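Local atomic coordinates of YkuI protein (Bacillus subtilis, PDB entry 2BAS), a protein that probably acts in cyclic di-GMP signalling, with an EAL domain of the kind that hydrolyses this second messenger and a second, associated signalling domain. Residues H295-V307 and F405-L419. Sequence-based numbering, arbitrary orientation.
Sequences HSEQFYKRVHQAV and FSYPMDDQMYLFIDL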
ATOM      1  N   HIS A 295     -27.295   0.866  -3.842  1.00 63.38           N
ATOM      2  CA  HIS A 295     -27.185   1.994  -4.743  1.00 64.21           C
ATOM      3  C   HIS A 295     -26.638   1.592  -6.117  1.00 65.25           C
ATOM      4  O   HIS A 295     -27.095   2.085  -7.150  1.00 66.75           O
ATOM      5  CB  HIS A 295     -26.345   3.116  -4.137  1.00 65.14           C
ATOM      6  CG  HIS A 295     -26.497   4.417  -4.858  1.00 65.68           C
ATOM      7  ND1 HIS A 295     -27.182   5.486  -4.324  1.00 63.80           N
ATOM      8  CD2 HIS A 295     -26.111   4.799  -6.100  1.00 66.45           C
ATOM      9  CE1 HIS A 295     -27.183   6.483  -5.191  1.00 67.02           C
ATOM     10  NE2 HIS A 295     -26.545   6.091  -6.279  1.00 69.50           N
ATOM     11  N   SER A 296     -25.650   0.709  -6.119  1.00 65.09           N
ATOM     12  CA  SER A 296     -25.113   0.153  -7.335  1.00 63.79           C
ATOM     13  C   SER A 296     -26.219  -0.553  -8.130  1.00 64.30           C
ATOM     14  O   SER A 296     -26.295  -0.394  -9.343  1.00 64.63           O
ATOM     15  CB  SER A 296     -23.991  -0.828  -6.993  1.00 64.75           C
ATOM     16  OG  SER A 296     -23.461  -1.426  -8.163  1.00 68.29           O
ATOM     17  N   GLU A 297     -27.071  -1.328  -7.449  1.00 63.87           N
ATOM     18  CA  GLU A 297     -28.189  -2.016  -8.105  1.00 62.63           C
ATOM     19  C   GLU A 297     -29.119  -1.008  -8.750  1.00 62.00           C
ATOM     20  O   GLU A 297     -29.363  -1.079  -9.944  1.00 62.73           O
ATOM     21  CB  GLU A 297     -28.974  -2.910  -7.138  1.00 63.29           C
ATOM     22  CG  GLU A 297     -28.286  -4.222  -6.714  1.00 66.65           C
ATOM     23  CD  GLU A 297     -28.255  -5.282  -7.806  1.00 70.74           C
ATOM     24  OE1 GLU A 297     -28.739  -6.412  -7.558  1.00 72.64           O
ATOM     25  OE2 GLU A 297     -27.745  -4.994  -8.909  1.00 71.23           O
ATOM     26  N   GLN A 298     -29.615  -0.048  -7.978  1.00 60.99           N
ATOM     27  CA  GLN A 298     -30.497   0.958  -8.556  1.00 61.93           C
ATOM     28  C   GLN A 298     -29.827   1.755  -9.676  1.00 61.92           C
ATOM     29  O   GLN A 298     -30.482   2.148 -10.626  1.00 62.18           O
ATOM     30  CB  GLN A 298     -31.173   1.847  -7.490  1.00 61.77           C
ATOM     31  CG  GLN A 298     -32.313   1.115  -6.747  1.00 66.66           C
ATOM     32  CD  GLN A 298     -33.445   2.033  -6.270  1.00 74.51           C
ATOM     33  OE1 GLN A 298     -33.265   2.847  -5.365  1.00 76.85           O
ATOM     34  NE2 GLN A 298     -34.626   1.878  -6.865  1.00 71.91           N
ATOM     35  N   PHE A 299     -28.517   1.965  -9.587  1.00 63.80           N
ATOM     36  CA  PHE A 299     -27.809   2.708 -10.625  1.00 64.83           C
ATOM     37  C   PHE A 299     -27.805   1.896 -11.910  1.00 66.13           C
ATOM     38  O   PHE A 299     -28.097   2.430 -12.981  1.00 67.88           O
ATOM     39  CB  PHE A 299     -26.377   3.031 -10.200  1.00 64.87           C
ATOM     40  CG  PHE A 299     -25.788   4.212 -10.911  1.00 63.90           C
ATOM     41  CD1 PHE A 299     -25.961   5.494 -10.409  1.00 65.12           C
ATOM     42  CD2 PHE A 299     -25.054   4.045 -12.076  1.00 65.86           C
ATOM     43  CE1 PHE A 299     -25.413   6.590 -11.059  1.00 69.89           C
ATOM     44  CE2 PHE A 299     -24.507   5.134 -12.742  1.00 65.41           C
ATOM     45  CZ  PHE A 299     -24.684   6.410 -12.232  1.00 69.18           C
ATOM     46  N   TYR A 300     -27.503   0.603 -11.788  1.00 64.09           N
ATOM     47  CA  TYR A 300     -27.467  -0.294 -12.932  1.00 64.41           C
ATOM     48  C   TYR A 300     -28.783  -0.278 -13.701  1.00 64.20           C
ATOM     49  O   TYR A 300     -28.783  -0.314 -14.933  1.00 64.96           O
ATOM     50  CB  TYR A 300     -27.120  -1.733 -12.506  1.00 64.94           C
ATOM     51  CG  TYR A 300     -27.278  -2.755 -13.614  1.00 64.16           C
ATOM     52  CD1 TYR A 300     -26.386  -2.792 -14.685  1.00 65.29           C
ATOM     53  CD2 TYR A 300     -28.323  -3.678 -13.601  1.00 61.61           C
ATOM     54  CE1 TYR A 300     -26.530  -3.729 -15.721  1.00 62.71           C
ATOM     55  CE2 TYR A 300     -28.471  -4.615 -14.624  1.00 59.30           C
ATOM     56  CZ  TYR A 300     -27.572  -4.626 -15.684  1.00 62.25           C
ATOM     57  OH  TYR A 300     -27.698  -5.538 -16.708  1.00 68.05           O
ATOM     58  N   LYS A 301     -29.898  -0.233 -12.979  1.00 63.34           N
ATOM     59  CA  LYS A 301     -31.217  -0.251 -13.619  1.00 63.91           C
ATOM     60  C   LYS A 301     -31.433   1.019 -14.437  1.00 64.15           C
ATOM     61  O   LYS A 301     -31.936   0.953 -15.565  1.00 63.91           O
ATOM     62  CB  LYS A 301     -32.353  -0.447 -12.609  1.00 62.12           C
ATOM     63  CG  LYS A 301     -32.194  -1.667 -11.724  1.00 64.30           C
ATOM     64  CD  LYS A 301     -33.544  -2.230 -11.266  1.00 69.35           C
ATOM     65  CE  LYS A 301     -33.441  -2.922  -9.900  1.00 71.03           C
ATOM     66  NZ  LYS A 301     -32.202  -3.743  -9.727  1.00 73.75           N
ATOM     67  N   ARG A 302     -31.027   2.159 -13.873  1.00 63.13           N
ATOM     68  CA  ARG A 302     -31.160   3.444 -14.553  1.00 64.11           C
ATOM     69  C   ARG A 302     -30.385   3.436 -15.873  1.00 64.76           C
ATOM     70  O   ARG A 302     -30.932   3.781 -16.928  1.00 66.72           O
ATOM     71  CB  ARG A 302     -30.723   4.604 -13.648  1.00 63.36           C
ATOM     72  CG  ARG A 302     -30.801   5.978 -14.286  1.00 64.26           C
ATOM     73  CD  ARG A 302     -32.205   6.532 -14.234  1.00 72.63           C
ATOM     74  NE  ARG A 302     -32.390   7.688 -15.113  1.00 79.18           N
ATOM     75  CZ  ARG A 302     -32.768   7.614 -16.393  1.00 80.80           C
ATOM     76  NH1 ARG A 302     -32.993   6.431 -16.969  1.00 80.67           N
ATOM     77  NH2 ARG A 302     -32.914   8.726 -17.101  1.00 75.38           N
ATOM     78  N   VAL A 303     -29.130   3.005 -15.816  1.00 64.81           N
ATOM     79  CA  VAL A 303     -28.273   2.946 -16.996  1.00 64.12           C
ATOM     80  C   VAL A 303     -28.769   1.929 -18.035  1.00 64.44           C
ATOM     81  O   VAL A 303     -28.745   2.211 -19.230  1.00 66.41           O
ATOM     82  CB  VAL A 303     -26.798   2.715 -16.594  1.00 65.55           C
ATOM     83  CG1 VAL A 303     -25.908   2.384 -17.809  1.00 60.55           C
ATOM     84  CG2 VAL A 303     -26.266   3.953 -15.828  1.00 64.51           C
ATOM     85  N   HIS A 304     -29.238   0.768 -17.585  1.00 63.45           N
ATOM     86  CA  HIS A 304     -29.772  -0.250 -18.485  1.00 61.75           C
ATOM     87  C   HIS A 304     -30.979   0.289 -19.290  1.00 62.42           C
ATOM     88  O   HIS A 304     -31.070   0.066 -20.506  1.00 61.90           O
ATOM     89  CB  HIS A 304     -30.137  -1.510 -17.690  1.00 62.72           C
ATOM     90  CG  HIS A 304     -30.505  -2.686 -18.537  1.00 61.95           C
ATOM     91  ND1 HIS A 304     -29.573  -3.416 -19.247  1.00 62.68           N
ATOM     92  CD2 HIS A 304     -31.704  -3.265 -18.784  1.00 64.18           C
ATOM     93  CE1 HIS A 304     -30.185  -4.391 -19.898  1.00 60.98           C
ATOM     94  NE2 HIS A 304     -31.477  -4.326 -19.630  1.00 60.47           N
ATOM     95  N   GLN A 305     -31.894   0.998 -18.624  1.00 61.48           N
ATOM     96  CA  GLN A 305     -33.010   1.647 -19.323  1.00 61.89           C
ATOM     97  C   GLN A 305     -32.499   2.626 -20.366  1.00 61.70           C
ATOM     98  O   GLN A 305     -32.892   2.558 -21.523  1.00 62.54           O
ATOM     99  CB  GLN A 305     -33.883   2.426 -18.365  1.00 62.49           C
ATOM    100  CG  GLN A 305     -34.773   1.604 -17.502  1.00 67.30           C
ATOM    101  CD  GLN A 305     -35.688   2.476 -16.669  1.00 70.59           C
ATOM    102  OE1 GLN A 305     -36.913   2.395 -16.789  1.00 68.99           O
ATOM    103  NE2 GLN A 305     -35.096   3.336 -15.832  1.00 71.74           N
ATOM    104  N   ALA A 306     -31.608   3.524 -19.947  1.00 61.57           N
ATOM    105  CA  ALA A 306     -31.052   4.550 -20.826  1.00 61.76           C
ATOM    106  C   ALA A 306     -30.369   3.985 -22.085  1.00 62.54           C
ATOM    107  O   ALA A 306     -30.754   4.337 -23.204  1.00 63.14           O
ATOM    108  CB  ALA A 306     -30.123   5.454 -20.053  1.00 61.89           C
ATOM    109  N   VAL A 307     -29.377   3.111 -21.905  1.00 61.80           N
ATOM    110  CA  VAL A 307     -28.708   2.456 -23.034  1.00 62.24           C
ATOM    111  C   VAL A 307     -29.716   1.758 -23.972  1.00 63.47           C
ATOM    112  O   VAL A 307     -29.946   2.217 -25.085  1.00 61.95           O
ATOM    113  CB  VAL A 307     -27.643   1.438 -22.558  1.00 62.67           C
ATOM    114  CG1 VAL A 307     -26.973   0.790 -23.748  1.00 60.21           C
ATOM    115  CG2 VAL A 307     -26.586   2.119 -21.658  1.00 63.00           C
ATOM    116  N   PHE A 405     -18.558   3.943 -12.869  1.00 59.70           N
ATOM    117  CA  PHE A 405     -19.498   2.842 -13.064  1.00 58.89           C
ATOM    118  C   PHE A 405     -19.257   2.136 -14.409  1.00 58.88           C
ATOM    119  O   PHE A 405     -19.300   2.790 -15.449  1.00 58.89           O
ATOM    120  CB  PHE A 405     -20.939   3.333 -12.981  1.00 56.92           C
ATOM    121  CG  PHE A 405     -21.941   2.238 -13.098  1.00 57.33           C
ATOM    122  CD1 PHE A 405     -22.328   1.510 -11.972  1.00 52.90           C
ATOM    123  CD2 PHE A 405     -22.477   1.896 -14.338  1.00 54.08           C
ATOM    124  CE1 PHE A 405     -23.247   0.478 -12.076  1.00 53.53           C
ATOM    125  CE2 PHE A 405     -23.405   0.853 -14.447  1.00 52.71           C
ATOM    126  CZ  PHE A 405     -23.784   0.144 -13.320  1.00 53.26           C
ATOM    127  N   SER A 406     -19.020   0.820 -14.361  1.00 57.49           N
ATOM    128  CA  SER A 406     -18.701  -0.026 -15.530  1.00 59.50           C
ATOM    129  C   SER A 406     -19.889  -0.855 -15.979  1.00 59.10           C
ATOM    130  O   SER A 406     -20.449  -1.601 -15.187  1.00 59.69           O
ATOM    131  CB  SER A 406     -17.612  -1.036 -15.177  1.00 58.43           C
ATOM    132  OG  SER A 406     -16.475  -0.386 -14.691  1.00 69.56           O
ATOM    133  N   TYR A 407     -20.220  -0.771 -17.260  1.00 59.00           N
ATOM    134  CA  TYR A 407     -21.392  -1.435 -17.799  1.00 60.53           C
ATOM    135  C   TYR A 407     -21.035  -2.247 -19.047  1.00 61.28           C
ATOM    136  O   TYR A 407     -20.383  -1.723 -19.947  1.00 63.31           O
ATOM    137  CB  TYR A 407     -22.453  -0.386 -18.124  1.00 58.64           C
ATOM    138  CG  TYR A 407     -23.719  -0.949 -18.702  1.00 59.47           C
ATOM    139  CD1 TYR A 407     -24.767  -1.340 -17.877  1.00 59.11           C
ATOM    140  CD2 TYR A 407     -23.884  -1.086 -20.078  1.00 61.94           C
ATOM    141  CE1 TYR A 407     -25.937  -1.857 -18.401  1.00 56.77           C
ATOM    142  CE2 TYR A 407     -25.074  -1.603 -20.620  1.00 52.56           C
ATOM    143  CZ  TYR A 407     -26.082  -1.986 -19.775  1.00 55.62           C
ATOM    144  OH  TYR A 407     -27.254  -2.502 -20.282  1.00 59.95           O
ATOM    145  N   PRO A 408     -21.430  -3.538 -19.090  1.00 61.31           N
ATOM    146  CA  PRO A 408     -21.209  -4.346 -20.289  1.00 62.08           C
ATOM    147  C   PRO A 408     -22.320  -4.175 -21.331  1.00 63.78           C
ATOM    148  O   PRO A 408     -23.501  -4.301 -21.011  1.00 63.62           O
ATOM    149  CB  PRO A 408     -21.192  -5.787 -19.750  1.00 60.66           C
ATOM    150  CG  PRO A 408     -22.002  -5.756 -18.504  1.00 58.84           C
ATOM    151  CD  PRO A 408     -22.066  -4.319 -18.011  1.00 61.76           C
HETATM  152  N   MSE A 409     -21.929  -3.890 -22.569  1.00 66.44           N
HETATM  153  CA  MSE A 409     -22.861  -3.761 -23.679  1.00 70.58           C
HETATM  154  C   MSE A 409     -22.710  -4.945 -24.616  1.00 68.54           C
HETATM  155  O   MSE A 409     -21.902  -5.843 -24.372  1.00 69.57           O
HETATM  156  CB  MSE A 409     -22.588  -2.474 -24.448  1.00 69.28           C
HETATM  157  CG  MSE A 409     -22.954  -1.205 -23.704  1.00 74.43           C
HETATM  158 SE   MSE A 409     -22.184   0.327 -24.631  1.00 84.76          SE
HETATM  159  CE  MSE A 409     -23.310   0.258 -26.234  1.00 79.36           C
ATOM    160  N   ASP A 410     -23.485  -4.947 -25.693  1.00 67.09           N
ATOM    161  CA  ASP A 410     -23.372  -6.004 -26.681  1.00 66.62           C
ATOM    162  C   ASP A 410     -22.109  -5.824 -27.541  1.00 64.99           C
ATOM    163  O   ASP A 410     -21.557  -4.727 -27.618  1.00 62.86           O
ATOM    164  CB  ASP A 410     -24.650  -6.078 -27.528  1.00 67.45           C
ATOM    165  CG  ASP A 410     -25.915  -6.269 -26.679  1.00 67.41           C
ATOM    166  OD1 ASP A 410     -25.813  -6.553 -25.463  1.00 68.12           O
ATOM    167  OD2 ASP A 410     -27.020  -6.134 -27.233  1.00 69.04           O
ATOM    168  N   ASP A 411     -21.664  -6.913 -28.173  1.00 64.36           N
ATOM    169  CA  ASP A 411     -20.456  -6.933 -29.013  1.00 63.62           C
ATOM    170  C   ASP A 411     -19.188  -6.666 -28.217  1.00 63.05           C
ATOM    171  O   ASP A 411     -18.320  -5.915 -28.669  1.00 63.73           O
ATOM    172  CB  ASP A 411     -20.539  -5.918 -30.162  1.00 63.35           C
ATOM    173  CG  ASP A 411     -21.570  -6.284 -31.196  1.00 64.61           C
ATOM    174  OD1 ASP A 411     -21.465  -7.380 -31.808  1.00 64.18           O
ATOM    175  OD2 ASP A 411     -22.471  -5.444 -31.413  1.00 63.65           O
ATOM    176  N   GLN A 412     -19.077  -7.275 -27.041  1.00 61.39           N
ATOM    177  CA  GLN A 412     -17.891  -7.107 -26.205  1.00 60.54           C
ATOM    178  C   GLN A 412     -17.394  -5.653 -26.182  1.00 59.48           C
ATOM    179  O   GLN A 412     -16.234  -5.379 -26.482  1.00 57.31           O
ATOM    180  CB  GLN A 412     -16.757  -8.047 -26.662  1.00 60.70           C
ATOM    181  CG  GLN A 412     -17.054  -9.537 -26.546  1.00 62.28           C
ATOM    182  CD  GLN A 412     -17.577 -10.151 -27.840  1.00 67.86           C
ATOM    183  OE1 GLN A 412     -17.753  -9.464 -28.851  1.00 71.12           O
ATOM    184  NE2 GLN A 412     -17.812 -11.460 -27.812  1.00 66.47           N
HETATM  185  N   MSE A 413     -18.290  -4.725 -25.864  1.00 61.14           N
HETATM  186  CA  MSE A 413     -17.929  -3.313 -25.706  1.00 64.46           C
HETATM  187  C   MSE A 413     -18.161  -2.929 -24.256  1.00 58.75           C
HETATM  188  O   MSE A 413     -18.912  -3.589 -23.550  1.00 58.99           O
HETATM  189  CB  MSE A 413     -18.731  -2.418 -26.649  1.00 61.90           C
HETATM  190  CG  MSE A 413     -18.319  -2.523 -28.097  1.00 68.83           C
HETATM  191 SE   MSE A 413     -19.581  -1.612 -29.301  1.00 87.08          SE
HETATM  192  CE  MSE A 413     -18.906  -2.260 -31.086  1.00 72.18           C
ATOM    193  N   TYR A 414     -17.506  -1.878 -23.792  1.00 56.67           N
ATOM    194  CA  TYR A 414     -17.626  -1.520 -22.398  1.00 55.46           C
ATOM    195  C   TYR A 414     -17.797  -0.025 -22.230  1.00 57.16           C
ATOM    196  O   TYR A 414     -17.147   0.774 -22.901  1.00 57.00           O
ATOM    197  CB  TYR A 414     -16.443  -2.088 -21.584  1.00 53.05           C
ATOM    198  CG  TYR A 414     -16.388  -3.586 -21.695  1.00 45.59           C
ATOM    199  CD1 TYR A 414     -15.635  -4.202 -22.690  1.00 44.89           C
ATOM    200  CD2 TYR A 414     -17.148  -4.391 -20.853  1.00 44.41           C
ATOM    201  CE1 TYR A 414     -15.624  -5.591 -22.834  1.00 42.54           C
ATOM    202  CE2 TYR A 414     -17.144  -5.785 -20.983  1.00 44.41           C
ATOM    203  CZ  TYR A 414     -16.380  -6.376 -21.975  1.00 44.91           C
ATOM    204  OH  TYR A 414     -16.368  -7.754 -22.100  1.00 51.28           O
ATOM    205  N   LEU A 415     -18.698   0.325 -21.320  1.00 58.47           N
ATOM    206  CA  LEU A 415     -19.104   1.683 -21.097  1.00 58.64           C
ATOM    207  C   LEU A 415     -18.607   2.113 -19.723  1.00 60.43           C
ATOM    208  O   LEU A 415     -18.704   1.360 -18.740  1.00 57.09           O
ATOM    209  CB  LEU A 415     -20.626   1.748 -21.178  1.00 58.47           C
ATOM    210  CG  LEU A 415     -21.407   3.026 -20.867  1.00 60.25           C
ATOM    211  CD1 LEU A 415     -21.224   4.083 -21.960  1.00 54.66           C
ATOM    212  CD2 LEU A 415     -22.887   2.650 -20.711  1.00 58.03           C
ATOM    213  N   PHE A 416     -18.065   3.327 -19.663  1.00 59.53           N
ATOM    214  CA  PHE A 416     -17.559   3.844 -18.415  1.00 59.52           C
ATOM    215  C   PHE A 416     -18.187   5.196 -18.149  1.00 61.11           C
ATOM    216  O   PHE A 416     -18.214   6.073 -19.030  1.00 62.45           O
ATOM    217  CB  PHE A 416     -16.040   3.898 -18.452  1.00 59.31           C
ATOM    218  CG  PHE A 416     -15.410   2.564 -18.694  1.00 60.99           C
ATOM    219  CD1 PHE A 416     -15.171   2.117 -19.995  1.00 65.70           C
ATOM    220  CD2 PHE A 416     -15.095   1.734 -17.631  1.00 59.54           C
ATOM    221  CE1 PHE A 416     -14.624   0.875 -20.232  1.00 61.17           C
ATOM    222  CE2 PHE A 416     -14.542   0.497 -17.849  1.00 58.95           C
ATOM    223  CZ  PHE A 416     -14.299   0.062 -19.146  1.00 63.57           C
ATOM    224  N   ILE A 417     -18.754   5.325 -16.951  1.00 61.61           N
ATOM    225  CA  ILE A 417     -19.415   6.545 -16.510  1.00 61.33           C
ATOM    226  C   ILE A 417     -18.786   6.985 -15.193  1.00 63.14           C
ATOM    227  O   ILE A 417     -18.912   6.290 -14.189  1.00 65.10           O
ATOM    228  CB  ILE A 417     -20.900   6.306 -16.278  1.00 59.94           C
ATOM    229  CG1 ILE A 417     -21.577   5.791 -17.553  1.00 58.43           C
ATOM    230  CG2 ILE A 417     -21.549   7.564 -15.794  1.00 58.48           C
ATOM    231  CD1 ILE A 417     -22.974   5.227 -17.315  1.00 51.82           C
ATOM    232  N   ASP A 418     -18.100   8.124 -15.204  1.00 64.24           N
ATOM    233  CA  ASP A 418     -17.466   8.662 -13.992  1.00 65.01           C
ATOM    234  C   ASP A 418     -18.463   9.537 -13.259  1.00 63.06           C
ATOM    235  O   ASP A 418     -19.124  10.362 -13.878  1.00 64.60           O
ATOM    236  CB  ASP A 418     -16.201   9.460 -14.348  1.00 65.46           C
ATOM    237  CG  ASP A 418     -15.084   8.580 -14.934  1.00 69.67           C
ATOM    238  OD1 ASP A 418     -15.124   7.334 -14.757  1.00 69.97           O
ATOM    239  OD2 ASP A 418     -14.159   9.141 -15.574  1.00 69.30           O
ATOM    240  N   LEU A 419     -18.585   9.363 -11.949  1.00 62.46           N
ATOM    241  CA  LEU A 419     -19.547  10.168 -11.177  1.00 62.07           C
ATOM    242  C   LEU A 419     -18.827  11.283 -10.412  1.00 61.36           C
ATOM    243  O   LEU A 419     -17.790  11.043  -9.798  1.00 60.26           O
ATOM    244  CB  LEU A 419     -20.360   9.308 -10.191  1.00 61.39           C
ATOM    245  CG  LEU A 419     -20.857   7.888 -10.475  1.00 64.38           C
ATOM    246  CD1 LEU A 419     -22.084   7.634  -9.633  1.00 67.91           C
ATOM    247  CD2 LEU A 419     -21.191   7.624 -11.918  1.00 66.08           C
TER
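Tyr407 and His304 supply the polar point of an otherwise apolar helix-on-sheet contact. With CG anti to the backbone N (chi1 180°), the tyrosine reaches from its strand to the helix. Past CB, CG lies 4.1 Å from Val303 CG1, a methyl set over one ring face in a CH-pi contact. CD1 and CE1 run beside Tyr300, whose ring meets this one rim to rim, while CE2, on the other flank, lies 4.1 Å from Val307 CG2. At the tip, OH and His304 ND1 share a hydrogen bond of 2.7 Å, the oxygen near the imidazole plane. Further back along the helix, Phe299 CD2 sits over a face of Phe405, the two rings oblique at 53°, and Phe405 CZ reaches Tyr300 CA at 3.7 Å. A serine in place of Phe405 would probably open a gap beside Phe299 and the backbone of Tyr300, leaving the Phe299 ring Leu419 but no aromatic face here. On the adjacent antiparallel strand, Ile417 CD1 meets Val303 CG2 tip to tip, as Leu415 CD2 meets Val307 CG2. Within the EAL-associated signalling region, helix 271-311 thus covers one face of the six-stranded antiparallel sheet, beside helix 318-328, while helix 374-384 packs against the opposite face through Ser406 and Tyr414.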